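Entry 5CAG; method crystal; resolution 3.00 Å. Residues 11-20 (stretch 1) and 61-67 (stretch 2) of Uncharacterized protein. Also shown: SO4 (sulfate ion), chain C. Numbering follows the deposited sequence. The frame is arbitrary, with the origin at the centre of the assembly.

Stretch 1, residues 11-20: ILDDYPVSGV
Stretch 2 61-67: EMKVPPG

Residues 11-20 and 61-67 belong to one chain and bury 527 Å² between them. They run antiparallel. CA atoms pair Val17 with Pro65 (4.5 Å) and Gly19 with Lys63 (3.9 Å).

The polar link is one hydrogen-bonded pair of strand residues, Val20 and Met62 (selenomethionine). Val20 N donates to Met62 O at 2.8 Å, almost straight at 177°. Met62 N donates to Val20 O at 3.0 Å and 149°. Both residues are extended, with phi/psi -116/159 and -157/126. Two CA-H...O contacts supplement the pair: Gly19 CA to Met62 O, 3.6 Å, and Glu61 CA to Val20 O, 3.4 Å.

No hydrogen bond between the stretches continues the ladder past this pair. Ser18 O and Val64 O lie 2.9 Å apart, but both are acceptors. Ser18 OG (chi1 p) is hydrogen-bonded elsewhere in the structure; it packs 3.7 Å from Pro66 CG. Lys63 N makes two weak hydrogen bonds to the sulfate, to O4 and O3, each 3.4 Å. Pro65 and Pro66 have no amide hydrogen to donate.

Val20 and Met62 point their side chains to the same sheet face. Val20 (chi1 m) is buried; its CG2 lies 4.1 Å from Met62 CB and 3.9 Å from Val64 CG2 (Val64 chi1 t). Met62, t,t,m, leads its end away from stretch 1.

Gly19 (-58/155) brings its CA within 3.9 Å of Lys63 CG. An ideal CB on Gly19 would lie 3.3 Å from Lys63 CG, which is tight. Lys63 (m,t,t,t) uses its aliphatic base: its CB is 3.8 Å from Val17 CG2, while its end leads away.

Val17 (-132/118, chi1 m) sets CG1 3.9 Å from Pro65 CB. Leu12 (t,p) brings CD1 to 3.4 Å from Lys63 O and 4.4 Å from Pro65 CD. Tyr15 is modelled only to CB.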

# COMPACT_ATOMS: atom_id res chain seq x y z
N ILE A 11 16.84 -17.00 -25.14
CA ILE A 11 17.27 -16.28 -26.35
C ILE A 11 17.40 -14.75 -25.95
O ILE A 11 16.82 -13.84 -26.56
CB ILE A 11 16.41 -16.59 -27.65
CG1 ILE A 11 16.33 -18.13 -27.93
CG2 ILE A 11 16.97 -15.87 -28.90
CD1 ILE A 11 15.44 -18.61 -29.11
N LEU A 12 18.17 -14.53 -24.85
CA LEU A 12 18.63 -13.28 -24.21
C LEU A 12 20.16 -13.26 -24.34
O LEU A 12 20.79 -12.20 -24.31
CB LEU A 12 18.20 -13.28 -22.72
CG LEU A 12 18.38 -12.03 -21.86
CD1 LEU A 12 17.21 -11.10 -22.00
CD2 LEU A 12 18.52 -12.42 -20.40
N ASP A 13 20.74 -14.49 -24.49
CA ASP A 13 22.15 -14.87 -24.69
C ASP A 13 22.43 -15.15 -26.19
O ASP A 13 23.54 -14.91 -26.66
CB ASP A 13 22.52 -16.12 -23.84
CG ASP A 13 22.04 -16.13 -22.40
OD1 ASP A 13 22.43 -15.23 -21.62
OD2 ASP A 13 21.31 -17.08 -22.03
N ASP A 14 21.41 -15.68 -26.93
CA ASP A 14 21.45 -16.01 -28.37
C ASP A 14 21.14 -14.77 -29.24
O ASP A 14 21.77 -14.58 -30.28
CB ASP A 14 20.47 -17.15 -28.73
CG ASP A 14 20.52 -18.42 -27.88
OD1 ASP A 14 21.60 -18.73 -27.33
OD2 ASP A 14 19.49 -19.13 -27.81
N TYR A 15 20.17 -13.95 -28.79
CA TYR A 15 19.76 -12.70 -29.44
C TYR A 15 20.54 -11.51 -28.83
O TYR A 15 20.75 -11.51 -27.61
CB TYR A 15 18.25 -12.48 -29.28
N PRO A 16 20.96 -10.49 -29.65
CA PRO A 16 21.73 -9.35 -29.10
C PRO A 16 20.98 -8.52 -28.03
O PRO A 16 19.78 -8.27 -28.17
CB PRO A 16 22.04 -8.49 -30.33
CG PRO A 16 21.07 -8.92 -31.37
CD PRO A 16 20.80 -10.37 -31.12
N VAL A 17 21.71 -8.10 -26.97
CA VAL A 17 21.14 -7.32 -25.87
C VAL A 17 21.98 -6.10 -25.52
O VAL A 17 23.13 -6.22 -25.08
CB VAL A 17 20.85 -8.15 -24.58
CG1 VAL A 17 19.53 -8.90 -24.69
CG2 VAL A 17 22.00 -9.10 -24.24
N SER A 18 21.36 -4.93 -25.68
CA SER A 18 21.96 -3.66 -25.28
C SER A 18 21.56 -3.48 -23.82
O SER A 18 20.43 -3.09 -23.55
CB SER A 18 21.50 -2.51 -26.18
OG SER A 18 20.10 -2.30 -26.19
N GLY A 19 22.44 -3.89 -22.91
CA GLY A 19 22.19 -3.82 -21.47
C GLY A 19 21.88 -2.43 -20.94
O GLY A 19 22.27 -1.42 -21.54
N VAL A 20 21.16 -2.37 -19.81
CA VAL A 20 20.84 -1.12 -19.14
C VAL A 20 21.50 -1.10 -17.76
O VAL A 20 21.87 -2.16 -17.24
CB VAL A 20 19.32 -0.78 -19.06
CG1 VAL A 20 18.72 -0.58 -20.45
CG2 VAL A 20 18.55 -1.81 -18.27
N GLU A 61 23.18 -3.52 -13.21
CA GLU A 61 23.14 -3.89 -14.63
C GLU A 61 22.04 -4.93 -14.87
O GLU A 61 21.79 -5.79 -14.02
CB GLU A 61 24.50 -4.42 -15.09
CG GLU A 61 25.58 -3.36 -15.15
CD GLU A 61 26.22 -3.18 -16.52
OE1 GLU A 61 26.09 -4.10 -17.37
OE2 GLU A 61 26.85 -2.12 -16.74
N MSE A 62 21.41 -4.86 -16.05
CA MSE A 62 20.30 -5.73 -16.47
C MSE A 62 20.23 -5.76 -18.00
O MSE A 62 20.19 -4.70 -18.62
CB MSE A 62 19.02 -5.13 -15.88
CG MSE A 62 17.81 -6.01 -16.01
SE MSE A 62 16.26 -5.06 -15.36
CE MSE A 62 16.85 -4.76 -13.64
N LYS A 63 20.24 -6.94 -18.62
CA LYS A 63 20.26 -6.95 -20.09
C LYS A 63 18.86 -7.05 -20.67
O LYS A 63 18.22 -8.10 -20.68
CB LYS A 63 21.21 -8.03 -20.65
CG LYS A 63 22.68 -7.60 -20.55
CD LYS A 63 23.64 -8.77 -20.71
CE LYS A 63 25.08 -8.38 -20.48
NZ LYS A 63 26.01 -9.51 -20.75
N VAL A 64 18.38 -5.90 -21.15
CA VAL A 64 17.09 -5.70 -21.77
C VAL A 64 17.31 -5.64 -23.29
O VAL A 64 18.13 -4.83 -23.75
CB VAL A 64 16.42 -4.40 -21.22
CG1 VAL A 64 15.15 -4.04 -21.98
CG2 VAL A 64 16.11 -4.53 -19.74
N PRO A 65 16.60 -6.45 -24.10
CA PRO A 65 16.76 -6.32 -25.56
C PRO A 65 16.03 -5.06 -26.06
O PRO A 65 15.15 -4.57 -25.35
CB PRO A 65 16.13 -7.60 -26.11
CG PRO A 65 15.15 -8.03 -25.05
CD PRO A 65 15.57 -7.45 -23.73
N PRO A 66 16.35 -4.47 -27.23
CA PRO A 66 15.64 -3.24 -27.63
C PRO A 66 14.14 -3.46 -27.91
O PRO A 66 13.70 -4.59 -28.20
CB PRO A 66 16.39 -2.78 -28.89
CG PRO A 66 17.72 -3.48 -28.82
CD PRO A 66 17.40 -4.81 -28.21
N GLY A 67 13.36 -2.40 -27.73
CA GLY A 67 11.91 -2.41 -27.93
C GLY A 67 11.16 -1.46 -27.01
O GLY A 67 11.76 -0.82 -26.14
S SO4 C . 21.04 -10.38 -16.74
O1 SO4 C . 21.34 -11.56 -17.56
O2 SO4 C . 21.14 -10.76 -15.32
O3 SO4 C . 22.01 -9.32 -17.01
O4 SO4 C . 19.67 -9.91 -17.05